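Long-range contacts in PTS system glucose-specific EIIA component (Mycoplasma capricolum, PDB 2GPR), which probably relays phosphoryl groups from phospho-HPr to the EIIB domain in the sugar phosphotransferase system that imports and phosphorylates glucose: residues P60-F65 / F91-T96; F47-S52 / D105-V110. All blocks are in the same frame, centred on the assembly; numbering follows the deposited sequence.

Followed from the N terminus, the chain first runs through 47-52, at the end of strand 46-48, then through 60-65, which enters strand 64-68 of the large antiparallel sheet. It next passes strand 74-78 and returns at 91-96, where interaction 1 closes the inner loop. Only at 105-110 does interaction 2 close the outer one, so the first contact is nested within the second. The two meet through strands 91-93 and 106-110, neighbours in a three-stranded antiparallel sheet whose other edge is strand 46-48. Interaction 2 pairs two strands inside that small sheet, whereas interaction 1 ties it to the large one.

Interaction 1: residues P60-F65 / F91-T96; sequences PTKHAF and FESFVT
Lys62 and Phe91 bring the two backbones closest, their CA atoms 6.1 Å apart, where the loop before strand 64-68 meets the start of strand 91-93; no strands pair here, and side chains meet each other and backbone carbonyls. CB of Lys62 rests against CB of Phe91 at 3.6 Å, and its CG and CD pass CB of Ser93. The chain then bends at chi3, turning CE, and chi4 (137°) sets NZ 3.0 Å from Phe91 O, above the carbonyl plane. The same NZ also bonds Gly88 O, so two carbonyls hold the ammonium group. The ring of Phe91 lies against the 60-65 loop: Thr61 O stands over one face, toward the rim, and CE2 lies 3.6 Å from CB of His63. The contact borders the probable active site of the EIIA domain, because His63, probably important for phospho-donor activity as in relatives, lies beside His78, the histidine that probably carries the phosphoryl group during transfer. His63 holds CG between its backbone N and carbonyl carbon (chi1 65°), and its imidazole leads away from Phe91. Farther along, Phe65 and Val95 meet obliquely, CE1 to CG2 at 3.6 Å, with Leu55 of strand 53-57 touching both. Ser93 presents CB near the plane of the Phe65 ring, at its edge, while its OG donates to Val95 O, 3.1 Å away and on a lone pair, a bond local to 91-96.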
loop_
_atom_site.group_PDB
_atom_site.type_symbol
_atom_site.label_atom_id
_atom_site.label_comp_id
_atom_site.label_asym_id
_atom_site.label_seq_id
_atom_site.Cartn_x
_atom_site.Cartn_y
_atom_site.Cartn_z
ATOM N N PRO A 60 10.833 4.485 11.360
ATOM C CA PRO A 60 11.938 3.662 11.843
ATOM C C PRO A 60 11.536 2.204 11.940
ATOM O O PRO A 60 12.344 1.280 12.016
ATOM C CB PRO A 60 12.216 4.155 13.270
ATOM C CG PRO A 60 11.182 5.229 13.601
ATOM C CD PRO A 60 10.382 5.497 12.338
ATOM N N THR A 61 10.260 2.042 12.060
ATOM C CA THR A 61 9.703 0.737 12.214
ATOM C C THR A 61 9.504 0.020 10.863
ATOM O O THR A 61 9.304 -1.184 10.798
ATOM C CB THR A 61 8.460 0.836 13.084
ATOM O OG1 THR A 61 7.653 1.872 12.556
ATOM C CG2 THR A 61 8.900 1.106 14.535
ATOM N N LYS A 62 9.566 0.794 9.787
ATOM C CA LYS A 62 9.517 0.314 8.403
ATOM C C LYS A 62 8.291 -0.495 7.992
ATOM O O LYS A 62 8.354 -1.286 7.054
ATOM C CB LYS A 62 10.789 -0.499 8.173
ATOM C CG LYS A 62 12.033 0.313 8.514
ATOM C CD LYS A 62 13.309 -0.501 8.674
ATOM C CE LYS A 62 13.558 -1.005 10.113
ATOM N NZ LYS A 62 14.034 -2.425 10.174
ATOM N N HIS A 63 7.191 -0.310 8.689
ATOM C CA HIS A 63 6.002 -1.125 8.465
ATOM C C HIS A 63 4.935 -0.430 7.625
ATOM O O HIS A 63 3.916 -1.052 7.288
ATOM C CB HIS A 63 5.379 -1.519 9.824
ATOM C CG HIS A 63 4.884 -0.277 10.516
ATOM N ND1 HIS A 63 5.753 0.760 10.871
ATOM C CD2 HIS A 63 3.622 0.125 10.841
ATOM C CE1 HIS A 63 5.016 1.740 11.420
ATOM N NE2 HIS A 63 3.733 1.383 11.437
ATOM N N ALA A 64 5.137 0.868 7.361
ATOM C CA ALA A 64 4.149 1.620 6.626
ATOM C C ALA A 64 4.796 2.684 5.720
ATOM O O ALA A 64 5.741 3.318 6.110
ATOM C CB ALA A 64 3.174 2.188 7.621
ATOM N N PHE A 65 4.323 2.858 4.479
ATOM C CA PHE A 65 4.960 3.794 3.612
ATOM C C PHE A 65 3.960 4.732 3.029
ATOM O O PHE A 65 3.033 4.270 2.428
ATOM C CB PHE A 65 5.667 3.004 2.495
ATOM C CG PHE A 65 6.743 2.118 3.054
ATOM C CD1 PHE A 65 8.015 2.641 3.290
ATOM C CD2 PHE A 65 6.479 0.824 3.504
ATOM C CE1 PHE A 65 9.029 1.872 3.878
ATOM C CE2 PHE A 65 7.486 0.033 4.075
ATOM C CZ PHE A 65 8.769 0.553 4.256
ATOM N N PHE A 91 11.567 -6.357 8.869
ATOM C CA PHE A 91 11.515 -5.377 7.809
ATOM C C PHE A 91 12.932 -4.956 7.446
ATOM O O PHE A 91 13.738 -4.724 8.320
ATOM C CB PHE A 91 10.714 -4.125 8.283
ATOM C CG PHE A 91 9.317 -4.464 8.707
ATOM C CD1 PHE A 91 9.086 -5.141 9.908
ATOM C CD2 PHE A 91 8.221 -4.076 7.926
ATOM C CE1 PHE A 91 7.786 -5.449 10.311
ATOM C CE2 PHE A 91 6.910 -4.404 8.290
ATOM C CZ PHE A 91 6.710 -5.104 9.484
ATOM N N GLU A 92 13.232 -4.880 6.169
ATOM C CA GLU A 92 14.513 -4.421 5.654
ATOM C C GLU A 92 14.148 -3.390 4.662
ATOM O O GLU A 92 13.682 -3.738 3.599
ATOM C CB GLU A 92 15.265 -5.540 4.911
ATOM C CG GLU A 92 16.535 -6.039 5.638
ATOM C CD GLU A 92 17.460 -4.920 6.088
ATOM O OE1 GLU A 92 17.749 -3.959 5.372
ATOM O OE2 GLU A 92 17.908 -5.075 7.339
ATOM N N SER A 93 14.176 -2.138 5.045
ATOM C CA SER A 93 13.712 -1.126 4.112
ATOM C C SER A 93 14.799 -0.730 3.143
ATOM O O SER A 93 16.004 -1.028 3.383
ATOM C CB SER A 93 13.129 0.108 4.796
ATOM O OG SER A 93 14.047 1.183 4.754
ATOM N N PHE A 94 14.369 -0.043 2.062
ATOM C CA PHE A 94 15.327 0.407 1.084
ATOM C C PHE A 94 15.160 1.865 0.756
ATOM O O PHE A 94 15.812 2.386 -0.190
ATOM C CB PHE A 94 15.292 -0.431 -0.190
ATOM C CG PHE A 94 15.554 -1.867 0.087
ATOM C CD1 PHE A 94 16.859 -2.342 0.170
ATOM C CD2 PHE A 94 14.496 -2.741 0.318
ATOM C CE1 PHE A 94 17.086 -3.688 0.434
ATOM C CE2 PHE A 94 14.714 -4.091 0.594
ATOM C CZ PHE A 94 16.021 -4.558 0.670
ATOM N N VAL A 95 14.301 2.498 1.564
ATOM C CA VAL A 95 13.908 3.864 1.355
ATOM C C VAL A 95 13.977 4.684 2.638
ATOM O O VAL A 95 14.017 4.145 3.754
ATOM C CB VAL A 95 12.459 3.830 0.830
ATOM C CG1 VAL A 95 12.427 3.379 -0.636
ATOM C CG2 VAL A 95 11.681 2.820 1.679
ATOM N N THR A 96 13.943 5.990 2.474
ATOM C CA THR A 96 13.947 6.899 3.611
ATOM C C THR A 96 12.904 7.939 3.379
ATOM O O THR A 96 12.566 8.241 2.243
ATOM C CB THR A 96 15.290 7.633 3.798
ATOM O OG1 THR A 96 16.373 6.784 3.503
ATOM C CG2 THR A 96 15.415 8.128 5.209
#

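Interaction 2: residues F47-S52 / D105-V110; sequences FHAPVS and DKLVTV
The carbonyl oxygen of Phe47 is gripped by two successive amides of the facing strand: N of Leu107 at 2.7 Å, nearly straight at 172°, and N of Val108 at 3.4 Å, a weak bond. Two residues thus face one, the signature of a classic beta bulge, and the register slips by one between Phe47 and His48. In return, Phe47 N donates to Val108 O at 3.1 Å, completing the antiparallel hydrogen-bonded pair. Phe47 and Val108 turn their side chains to the same face of the sheet, where CB of Phe47 meets CG1 of Val108, and CD1 of Phe47 lies 4.2 Å from CG2 of Val110. His48 and Lys106 form a non-hydrogen-bonded pair whose side chains start in diverging directions; farther out the two cross at a slant. Lys106 sets CG anti to its backbone N (chi1 -162°), and that methylene sits over one face of the imidazole, offset toward the rim, 4.2 Å from the ring centre of His48, a CH-pi contact. His48 ND1 is bonded to Pro13 O, which would help fix the ring's rotation. Next to the bulge, CD2 of Leu107 lies 4.1 Å from CB of Ala49. Strand 106-110 runs between strands 46-48 and 91-93, while Leu77 of strand 74-78 meets both Phe47 and Leu107, and Phe65 of strand 64-68 packs on Leu107 and Val108.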
loop_
_atom_site.group_PDB
_atom_site.type_symbol
_atom_site.label_atom_id
_atom_site.label_comp_id
_atom_site.label_asym_id
_atom_site.label_seq_id
_atom_site.Cartn_x
_atom_site.Cartn_y
_atom_site.Cartn_z
ATOM N N PHE A 47 7.703 -5.557 -1.172
ATOM C CA PHE A 47 6.644 -4.647 -1.335
ATOM C C PHE A 47 7.229 -3.512 -2.121
ATOM O O PHE A 47 8.347 -3.077 -1.806
ATOM C CB PHE A 47 6.069 -4.201 -0.002
ATOM C CG PHE A 47 5.268 -5.265 0.665
ATOM C CD1 PHE A 47 5.906 -6.374 1.213
ATOM C CD2 PHE A 47 3.880 -5.158 0.755
ATOM C CE1 PHE A 47 5.152 -7.370 1.823
ATOM C CE2 PHE A 47 3.104 -6.152 1.355
ATOM C CZ PHE A 47 3.755 -7.283 1.844
ATOM N N HIS A 48 6.518 -3.111 -3.203
ATOM C CA HIS A 48 6.996 -2.099 -4.108
ATOM C C HIS A 48 6.087 -0.922 -4.076
ATOM O O HIS A 48 4.975 -1.037 -3.675
ATOM C CB HIS A 48 7.054 -2.629 -5.562
ATOM C CG HIS A 48 8.136 -3.633 -5.816
ATOM N ND1 HIS A 48 7.971 -4.966 -5.506
ATOM C CD2 HIS A 48 9.408 -3.478 -6.277
ATOM C CE1 HIS A 48 9.121 -5.588 -5.810
ATOM N NE2 HIS A 48 10.001 -4.719 -6.278
ATOM N N ALA A 49 6.542 0.199 -4.562
ATOM C CA ALA A 49 5.711 1.342 -4.654
ATOM C C ALA A 49 4.549 1.151 -5.674
ATOM O O ALA A 49 4.730 0.778 -6.842
ATOM C CB ALA A 49 6.579 2.546 -5.000
ATOM N N PRO A 50 3.354 1.492 -5.235
ATOM C CA PRO A 50 2.124 1.421 -6.031
ATOM C C PRO A 50 1.971 2.540 -7.036
ATOM O O PRO A 50 1.229 2.426 -7.983
ATOM C CB PRO A 50 0.995 1.547 -5.020
ATOM C CG PRO A 50 1.618 1.620 -3.602
ATOM C CD PRO A 50 3.114 1.468 -3.760
ATOM N N VAL A 51 2.638 3.650 -6.773
ATOM C CA VAL A 51 2.662 4.842 -7.616
ATOM C C VAL A 51 3.991 5.580 -7.460
ATOM O O VAL A 51 4.917 5.208 -6.691
ATOM C CB VAL A 51 1.517 5.809 -7.332
ATOM C CG1 VAL A 51 0.167 5.117 -7.453
ATOM C CG2 VAL A 51 1.706 6.379 -5.922
ATOM N N SER A 52 4.097 6.650 -8.184
ATOM C CA SER A 52 5.261 7.464 -8.064
ATOM C C SER A 52 4.932 8.697 -7.253
ATOM O O SER A 52 3.846 9.258 -7.363
ATOM C CB SER A 52 5.804 7.791 -9.407
ATOM O OG SER A 52 5.892 6.570 -10.101
ATOM N N ASP A 105 9.081 0.572 -7.594
ATOM C CA ASP A 105 10.373 0.521 -6.870
ATOM C C ASP A 105 10.171 -0.288 -5.613
ATOM O O ASP A 105 9.062 -0.387 -5.116
ATOM C CB ASP A 105 10.930 1.861 -6.426
ATOM C CG ASP A 105 11.453 2.668 -7.538
ATOM O OD1 ASP A 105 11.717 1.955 -8.592
ATOM O OD2 ASP A 105 11.540 3.863 -7.478
ATOM N N LYS A 106 11.231 -0.908 -5.120
ATOM C CA LYS A 106 11.089 -1.710 -3.964
ATOM C C LYS A 106 11.062 -0.839 -2.745
ATOM O O LYS A 106 11.889 0.069 -2.633
ATOM C CB LYS A 106 12.200 -2.718 -3.892
ATOM C CG LYS A 106 11.862 -3.841 -2.943
ATOM C CD LYS A 106 12.823 -5.009 -3.035
ATOM C CE LYS A 106 14.240 -4.590 -3.342
ATOM N NZ LYS A 106 15.082 -5.730 -3.771
ATOM N N LEU A 107 10.166 -1.081 -1.789
ATOM C CA LEU A 107 10.229 -0.249 -0.606
ATOM C C LEU A 107 10.978 -0.974 0.479
ATOM O O LEU A 107 11.963 -0.481 1.053
ATOM C CB LEU A 107 8.854 0.194 -0.142
ATOM C CG LEU A 107 8.144 0.904 -1.263
ATOM C CD1 LEU A 107 6.701 1.172 -0.889
ATOM C CD2 LEU A 107 8.889 2.192 -1.627
ATOM N N VAL A 108 10.526 -2.194 0.716
ATOM C CA VAL A 108 11.114 -2.974 1.753
ATOM C C VAL A 108 10.947 -4.493 1.516
ATOM O O VAL A 108 10.190 -4.957 0.644
ATOM C CB VAL A 108 10.448 -2.556 3.057
ATOM C CG1 VAL A 108 8.996 -2.883 2.895
ATOM C CG2 VAL A 108 11.027 -3.231 4.304
ATOM N N THR A 109 11.675 -5.256 2.319
ATOM C CA THR A 109 11.564 -6.675 2.275
ATOM C C THR A 109 11.147 -7.168 3.653
ATOM O O THR A 109 11.776 -6.844 4.671
ATOM C CB THR A 109 12.825 -7.363 1.721
ATOM O OG1 THR A 109 13.295 -6.623 0.605
ATOM C CG2 THR A 109 12.532 -8.841 1.344
ATOM N N VAL A 110 10.014 -7.876 3.697
ATOM C CA VAL A 110 9.484 -8.355 4.973
ATOM C C VAL A 110 9.608 -9.843 5.241
ATOM O O VAL A 110 9.160 -10.674 4.466
ATOM C CB VAL A 110 8.032 -7.992 5.144
ATOM C CG1 VAL A 110 7.586 -8.389 6.542
ATOM C CG2 VAL A 110 7.872 -6.504 4.946
#